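Local coordinates for LacI family transcription regulator (Bifidobacterium animalis subsp. lactis, PDB 4O5A), which probably controls transcription by binding operator DNA and sensing a small-molecule effector, as other LacI-family regulators do, at residues D175-L186 with D278-D286; A237-S245 with S266-R274. All blocks are in the same frame, centred on the assembly; numbering follows the deposited sequence.

Interaction 1: residues D175-L186 with D278-D286; sequences DAAASGTMIRHL and DLSIISWGD
The backbone O of Asp-175 lies at the indole edge of Trp-284 and accepts two bonds from Ser-179. The helical N-H reaches it from one face of the carbonyl plane. The hydroxyl OG, at 2.8 Å from Asp-175 O, comes from the other face. Ser-179 OG also meets Trp-284 CH2 at 3.4 Å. Here helix 175-188 packs antiparallel on strand 280-284, a helix covering one face of the sheet in an alpha/beta, periplasmic-binding-protein-like fold. The segment axes approach to 10.7 Å at 168°.

Met-182, a selenomethionine, makes the central contact. Its chain bends at chi3 (-75°), which brings CE over the face of the indole. CE stands 3.4 Å from the centroid of the Trp-284 six-membered ring, only 7° off the normal, a CH-pi contact. SE sits farther off above the five-membered ring, a Met-aromatic contact, and also touches Ile-282 CG2. Ile-282 CD1 and Leu-186 CD2 meet tip to tip at 3.7 Å. The same CD1 lies at the edge of the His-185 ring, whose NE2 is hydrogen-bonded to Thr-340.

Trp-284 is further held by a cation-pi contact with Arg-209 and by packing on Phe-213 of helix 206-219. Arg-209 also forms a salt bridge with Asp-175 OD2, so one guanidinium serves both residues. A leucine in place of Trp-284 would probably leave the Met-182 methyl without its aromatic face and Arg-209 without its cation-pi partner. All the touching residues are buried. The polar edge of the indole is joined to the helix through one water. This water lies in the ring plane, accepts from Trp-284 NE1 at 2.9 Å and donates to Asp-175 OD1, also at 2.9 Å.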
# COMPACT_ATOMS: atom_id res chain seq x y z
N ASP A 175 -16.50 -1.21 -14.58
CA ASP A 175 -15.72 -2.42 -14.85
C ASP A 175 -16.01 -3.03 -16.22
O ASP A 175 -15.12 -3.62 -16.83
CB ASP A 175 -15.91 -3.47 -13.75
CG ASP A 175 -15.17 -3.11 -12.47
OD1 ASP A 175 -14.31 -2.20 -12.50
OD2 ASP A 175 -15.46 -3.73 -11.42
N ALA A 176 -17.25 -2.94 -16.70
CA ALA A 176 -17.57 -3.49 -18.02
C ALA A 176 -16.80 -2.77 -19.13
O ALA A 176 -16.29 -3.41 -20.05
CB ALA A 176 -19.06 -3.42 -18.29
N ALA A 177 -16.71 -1.44 -19.03
CA ALA A 177 -15.91 -0.65 -19.97
C ALA A 177 -14.44 -1.07 -19.94
O ALA A 177 -13.83 -1.33 -20.97
CB ALA A 177 -16.03 0.85 -19.67
N ALA A 178 -13.87 -1.10 -18.74
CA ALA A 178 -12.48 -1.52 -18.57
C ALA A 178 -12.24 -2.92 -19.15
O ALA A 178 -11.19 -3.17 -19.76
CB ALA A 178 -12.11 -1.47 -17.10
N SER A 179 -13.19 -3.82 -18.95
CA SER A 179 -13.08 -5.18 -19.47
C SER A 179 -12.93 -5.14 -20.99
O SER A 179 -12.06 -5.82 -21.55
CB SER A 179 -14.31 -6.02 -19.11
OG SER A 179 -14.46 -6.15 -17.71
N GLY A 180 -13.76 -4.34 -21.64
CA GLY A 180 -13.69 -4.17 -23.08
C GLY A 180 -12.36 -3.62 -23.55
O GLY A 180 -11.80 -4.10 -24.54
N THR A 181 -11.84 -2.64 -22.83
CA THR A 181 -10.58 -2.03 -23.23
C THR A 181 -9.45 -3.07 -23.20
O THR A 181 -8.62 -3.12 -24.12
CB THR A 181 -10.23 -0.83 -22.33
OG1 THR A 181 -11.23 0.18 -22.48
CG2 THR A 181 -8.88 -0.25 -22.72
N MSE A 182 -9.42 -3.89 -22.15
CA MSE A 182 -8.38 -4.91 -22.01
C MSE A 182 -8.54 -6.00 -23.06
O MSE A 182 -7.56 -6.43 -23.68
CB MSE A 182 -8.42 -5.51 -20.61
CG MSE A 182 -7.88 -4.57 -19.56
SE MSE A 182 -7.86 -5.44 -17.83
CE MSE A 182 -9.73 -5.36 -17.45
N ILE A 183 -9.76 -6.45 -23.27
CA ILE A 183 -9.99 -7.54 -24.22
C ILE A 183 -9.71 -7.07 -25.64
O ILE A 183 -9.13 -7.81 -26.43
CB ILE A 183 -11.41 -8.11 -24.09
CG1 ILE A 183 -11.60 -8.71 -22.69
CG2 ILE A 183 -11.69 -9.15 -25.16
CD1 ILE A 183 -13.05 -8.92 -22.33
N ARG A 184 -10.10 -5.85 -25.98
CA ARG A 184 -9.83 -5.36 -27.33
C ARG A 184 -8.32 -5.25 -27.59
O ARG A 184 -7.88 -5.49 -28.71
CB ARG A 184 -10.52 -4.02 -27.60
CG ARG A 184 -12.03 -4.11 -27.71
CD ARG A 184 -12.62 -2.80 -28.26
NE ARG A 184 -12.40 -1.70 -27.31
CZ ARG A 184 -13.19 -1.45 -26.27
NH1 ARG A 184 -14.27 -2.20 -26.07
NH2 ARG A 184 -12.91 -0.44 -25.45
N HIS A 185 -7.55 -4.90 -26.56
CA HIS A 185 -6.09 -4.81 -26.65
C HIS A 185 -5.53 -6.20 -26.98
O HIS A 185 -4.66 -6.34 -27.85
CB HIS A 185 -5.52 -4.28 -25.33
CG HIS A 185 -4.02 -4.22 -25.25
ND1 HIS A 185 -3.28 -3.32 -25.98
CD2 HIS A 185 -3.14 -4.90 -24.49
CE1 HIS A 185 -1.99 -3.47 -25.69
NE2 HIS A 185 -1.89 -4.42 -24.78
N LEU A 186 -6.05 -7.23 -26.32
CA LEU A 186 -5.61 -8.59 -26.59
C LEU A 186 -6.06 -9.05 -27.98
O LEU A 186 -5.31 -9.72 -28.68
CB LEU A 186 -6.08 -9.56 -25.50
CG LEU A 186 -5.53 -9.25 -24.09
CD1 LEU A 186 -6.13 -10.21 -23.09
CD2 LEU A 186 -4.01 -9.35 -24.07
N ASP A 278 5.52 -15.84 -25.48
CA ASP A 278 4.68 -17.02 -25.38
C ASP A 278 3.39 -16.72 -24.62
O ASP A 278 2.39 -17.40 -24.80
CB ASP A 278 5.43 -18.17 -24.68
CG ASP A 278 6.66 -18.64 -25.45
OD1 ASP A 278 6.61 -18.68 -26.70
OD2 ASP A 278 7.67 -18.99 -24.80
N LEU A 279 3.43 -15.70 -23.76
CA LEU A 279 2.33 -15.37 -22.86
C LEU A 279 2.25 -13.87 -22.59
O LEU A 279 3.23 -13.28 -22.12
CB LEU A 279 2.49 -16.11 -21.52
CG LEU A 279 1.51 -15.72 -20.41
CD1 LEU A 279 0.11 -16.24 -20.70
CD2 LEU A 279 2.00 -16.23 -19.04
N SER A 280 1.11 -13.25 -22.89
CA SER A 280 0.89 -11.86 -22.52
C SER A 280 0.22 -11.79 -21.15
O SER A 280 -0.60 -12.65 -20.81
CB SER A 280 -0.00 -11.14 -23.55
OG SER A 280 0.73 -10.84 -24.73
N ILE A 281 0.55 -10.75 -20.38
CA ILE A 281 0.01 -10.56 -19.04
C ILE A 281 -0.48 -9.13 -18.85
O ILE A 281 0.19 -8.18 -19.25
CB ILE A 281 1.07 -10.88 -17.95
CG1 ILE A 281 1.36 -12.38 -17.93
CG2 ILE A 281 0.60 -10.44 -16.56
CD1 ILE A 281 2.48 -12.77 -16.99
N ILE A 282 -1.67 -8.99 -18.26
CA ILE A 282 -2.21 -7.68 -17.90
C ILE A 282 -2.60 -7.68 -16.42
O ILE A 282 -3.16 -8.67 -15.91
CB ILE A 282 -3.45 -7.35 -18.75
CG1 ILE A 282 -3.05 -7.22 -20.22
CG2 ILE A 282 -4.12 -6.04 -18.29
CD1 ILE A 282 -4.24 -7.03 -21.15
N SER A 283 -2.29 -6.59 -15.73
CA SER A 283 -2.73 -6.38 -14.35
C SER A 283 -3.92 -5.45 -14.35
O SER A 283 -3.86 -4.38 -14.95
CB SER A 283 -1.62 -5.69 -13.55
OG SER A 283 -2.07 -5.38 -12.24
N TRP A 284 -4.99 -5.84 -13.65
CA TRP A 284 -6.14 -4.96 -13.44
C TRP A 284 -5.80 -4.18 -12.18
O TRP A 284 -5.91 -4.70 -11.07
CB TRP A 284 -7.41 -5.79 -13.19
CG TRP A 284 -8.69 -5.07 -13.51
CD1 TRP A 284 -8.93 -3.75 -13.39
CD2 TRP A 284 -9.90 -5.67 -14.01
NE1 TRP A 284 -10.24 -3.47 -13.78
CE2 TRP A 284 -10.83 -4.62 -14.16
CE3 TRP A 284 -10.27 -6.97 -14.34
CZ2 TRP A 284 -12.13 -4.86 -14.64
CZ3 TRP A 284 -11.56 -7.20 -14.81
CH2 TRP A 284 -12.47 -6.15 -14.96
N GLY A 285 -5.38 -2.94 -12.35
CA GLY A 285 -4.87 -2.15 -11.23
C GLY A 285 -3.40 -1.89 -11.48
O GLY A 285 -2.68 -2.78 -11.94
N ASP A 286 -2.93 -0.68 -11.20
CA ASP A 286 -1.54 -0.37 -11.50
C ASP A 286 -0.80 0.10 -10.26
O ASP A 286 -1.40 0.59 -9.31
CB ASP A 286 -1.46 0.69 -12.61
CG ASP A 286 -0.08 0.78 -13.24
OD1 ASP A 286 0.68 -0.22 -13.19
OD2 ASP A 286 0.26 1.85 -13.78
O HOH W 1 -11.78 -1.01 -13.42

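Interaction 2: residues A237-S245 with S266-R274; sequences AEATKRLLS and SVASVKGVR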
# COMPACT_ATOMS: atom_id res chain seq x y z
N ALA A 237 0.02 -17.63 -8.13
CA ALA A 237 1.02 -18.56 -8.66
C ALA A 237 0.40 -19.92 -8.98
O ALA A 237 0.67 -20.50 -10.03
CB ALA A 237 2.18 -18.71 -7.68
N GLU A 238 -0.42 -20.42 -8.06
CA GLU A 238 -1.07 -21.72 -8.22
C GLU A 238 -2.00 -21.69 -9.43
O GLU A 238 -2.02 -22.62 -10.26
CB GLU A 238 -1.88 -22.03 -6.96
CG GLU A 238 -2.74 -23.27 -7.04
CD GLU A 238 -3.47 -23.51 -5.73
OE1 GLU A 238 -4.39 -22.73 -5.39
OE2 GLU A 238 -3.11 -24.47 -5.01
N ALA A 239 -2.79 -20.63 -9.53
CA ALA A 239 -3.70 -20.46 -10.66
C ALA A 239 -2.95 -20.39 -11.98
O ALA A 239 -3.41 -20.93 -12.98
CB ALA A 239 -4.58 -19.20 -10.46
N THR A 240 -1.81 -19.70 -11.99
CA THR A 240 -1.03 -19.58 -13.22
C THR A 240 -0.45 -20.92 -13.65
O THR A 240 -0.52 -21.29 -14.82
CB THR A 240 0.10 -18.54 -13.09
OG1 THR A 240 -0.47 -17.30 -12.67
CG2 THR A 240 0.79 -18.35 -14.44
N LYS A 241 0.12 -21.66 -12.70
CA LYS A 241 0.61 -23.01 -12.98
C LYS A 241 -0.49 -23.86 -13.59
O LYS A 241 -0.26 -24.61 -14.55
CB LYS A 241 1.10 -23.66 -11.68
CG LYS A 241 2.46 -23.17 -11.19
CD LYS A 241 2.90 -24.01 -9.99
CE LYS A 241 4.28 -23.61 -9.50
NZ LYS A 241 4.86 -24.63 -8.58
N ARG A 242 -1.69 -23.76 -13.04
CA ARG A 242 -2.82 -24.52 -13.55
C ARG A 242 -3.17 -24.11 -14.99
O ARG A 242 -3.33 -24.97 -15.85
CB ARG A 242 -4.03 -24.35 -12.64
CG ARG A 242 -5.30 -25.02 -13.14
CD ARG A 242 -6.34 -25.02 -12.04
NE ARG A 242 -7.69 -25.35 -12.51
CZ ARG A 242 -8.71 -25.58 -11.70
NH1 ARG A 242 -8.53 -25.53 -10.38
NH2 ARG A 242 -9.90 -25.88 -12.19
N LEU A 243 -3.28 -22.81 -15.24
CA LEU A 243 -3.59 -22.33 -16.60
C LEU A 243 -2.54 -22.70 -17.63
O LEU A 243 -2.86 -23.06 -18.76
CB LEU A 243 -3.81 -20.82 -16.59
CG LEU A 243 -5.06 -20.39 -15.82
CD1 LEU A 243 -5.04 -18.89 -15.59
CD2 LEU A 243 -6.32 -20.80 -16.58
N LEU A 244 -1.27 -22.63 -17.24
CA LEU A 244 -0.18 -22.95 -18.17
C LEU A 244 0.05 -24.43 -18.41
O LEU A 244 0.81 -24.81 -19.30
CB LEU A 244 1.12 -22.28 -17.73
CG LEU A 244 1.10 -20.75 -17.70
CD1 LEU A 244 2.46 -20.24 -17.29
CD2 LEU A 244 0.71 -20.20 -19.06
N SER A 245 -0.62 -25.28 -17.62
CA SER A 245 -0.44 -26.71 -17.74
C SER A 245 -1.58 -27.43 -18.45
O SER A 245 -1.46 -28.62 -18.77
CB SER A 245 -0.20 -27.33 -16.35
OG SER A 245 0.86 -26.68 -15.69
N SER A 266 6.40 -14.47 -12.80
CA SER A 266 7.52 -15.24 -12.26
C SER A 266 7.32 -16.74 -12.50
O SER A 266 8.27 -17.45 -12.84
CB SER A 266 7.73 -14.94 -10.77
OG SER A 266 8.01 -13.55 -10.59
N VAL A 267 6.09 -17.22 -12.35
CA VAL A 267 5.77 -18.61 -12.66
C VAL A 267 6.08 -18.94 -14.11
O VAL A 267 6.70 -19.96 -14.41
CB VAL A 267 4.28 -18.96 -12.36
CG1 VAL A 267 3.84 -20.23 -13.12
CG2 VAL A 267 4.07 -19.15 -10.86
N ALA A 268 5.65 -18.07 -15.02
CA ALA A 268 5.91 -18.30 -16.44
C ALA A 268 7.42 -18.37 -16.70
O ALA A 268 7.89 -19.25 -17.41
CB ALA A 268 5.26 -17.21 -17.28
N SER A 269 8.17 -17.45 -16.10
CA SER A 269 9.62 -17.43 -16.32
C SER A 269 10.28 -18.70 -15.84
O SER A 269 11.12 -19.26 -16.53
CB SER A 269 10.28 -16.21 -15.66
OG SER A 269 9.77 -15.02 -16.24
N VAL A 270 9.91 -19.16 -14.64
CA VAL A 270 10.50 -20.38 -14.10
C VAL A 270 10.16 -21.55 -15.02
O VAL A 270 10.97 -22.46 -15.23
CB VAL A 270 9.97 -20.65 -12.67
CG1 VAL A 270 10.32 -22.05 -12.20
CG2 VAL A 270 10.50 -19.59 -11.71
N LYS A 271 8.98 -21.50 -15.62
CA LYS A 271 8.49 -22.58 -16.48
C LYS A 271 9.09 -22.52 -17.90
O LYS A 271 8.99 -23.48 -18.66
CB LYS A 271 6.96 -22.51 -16.55
CG LYS A 271 6.23 -23.79 -16.93
CD LYS A 271 4.71 -23.62 -16.68
CE LYS A 271 3.89 -24.80 -17.18
NZ LYS A 271 4.27 -26.08 -16.53
N GLY A 272 9.73 -21.40 -18.24
CA GLY A 272 10.31 -21.25 -19.56
C GLY A 272 9.29 -20.71 -20.56
O GLY A 272 9.52 -20.72 -21.78
N VAL A 273 8.16 -20.27 -20.06
CA VAL A 273 7.16 -19.61 -20.89
C VAL A 273 7.50 -18.12 -20.94
O VAL A 273 7.36 -17.41 -19.96
CB VAL A 273 5.77 -19.82 -20.30
CG1 VAL A 273 4.71 -19.04 -21.08
CG2 VAL A 273 5.45 -21.32 -20.29
N ARG A 274 7.97 -17.67 -22.11
CA ARG A 274 8.42 -16.28 -22.28
C ARG A 274 7.28 -15.27 -22.22
O ARG A 274 6.24 -15.45 -22.83
CB ARG A 274 9.15 -16.12 -23.61
CG ARG A 274 10.43 -16.95 -23.71
CD ARG A 274 10.99 -16.87 -25.11
NE ARG A 274 10.06 -17.44 -26.09
CZ ARG A 274 10.16 -17.28 -27.40
NH1 ARG A 274 11.13 -16.54 -27.92
NH2 ARG A 274 9.27 -17.85 -28.21
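Val-267 is an apolar knob in a hole formed by Ala-237, Thr-240, Lys-241 and Leu-244. Its two methyls divide the work. CG2 meets Ala-237 CB at 3.7 Å. CG1, anti to the backbone N (chi1 161°), lies 3.8 Å from both Thr-240 CG2 and Lys-241 CG. One turn on, Leu-244 CD1 reaches Ala-268 CB at 4.1 Å and, more loosely, Val-273.

The aliphatic part of Lys-271 slides past Leu-244 in the opposite direction. Its CE is 3.8 Å from Leu-244 CB. Its NZ comes near Ser-245 OG in one of two conformers of that serine, so this approach is doubtful.

No hydrogen bond crosses between the two segments. Thr-240 OG1 bonds Gly-236 O in its own helix and Tyr-255 OH on strand 252-255. Helix 258-271 closes with a Schellman motif at Gly-272, after which Val-273 turns back toward Leu-244. Next to the pair, Ser-266 OG bonds Ala-292 O of the second subunit. Helices 233-245 and 258-271 flank strand 252-255 in the chain and pack side by side at -48° on one face of the sheet, as in the alpha/beta fold of periplasmic-binding-protein-like domains.

Overall arrangement
Both interactions belong to the subdomain built on the mixed sheet that holds strand 280-284. Interaction 1 is core: a helix covers the sheet, and every touching residue is buried. Interaction 2 is helix against helix, farther from the chain centre and only partly buried. The centres are about 19 Å apart. Helix 258-271 and strand 280-284 follow each other in the chain, joined by a loop, with a probable hydrogen bond from Leu-279 N to Arg-274 O and packing of Leu-279 on Val-273 and Ala-268. Aromatic, selenium and water-mediated contacts mark the first. The second uses aliphatic side chains, including the carbon chains of lysines, beside the second subunit.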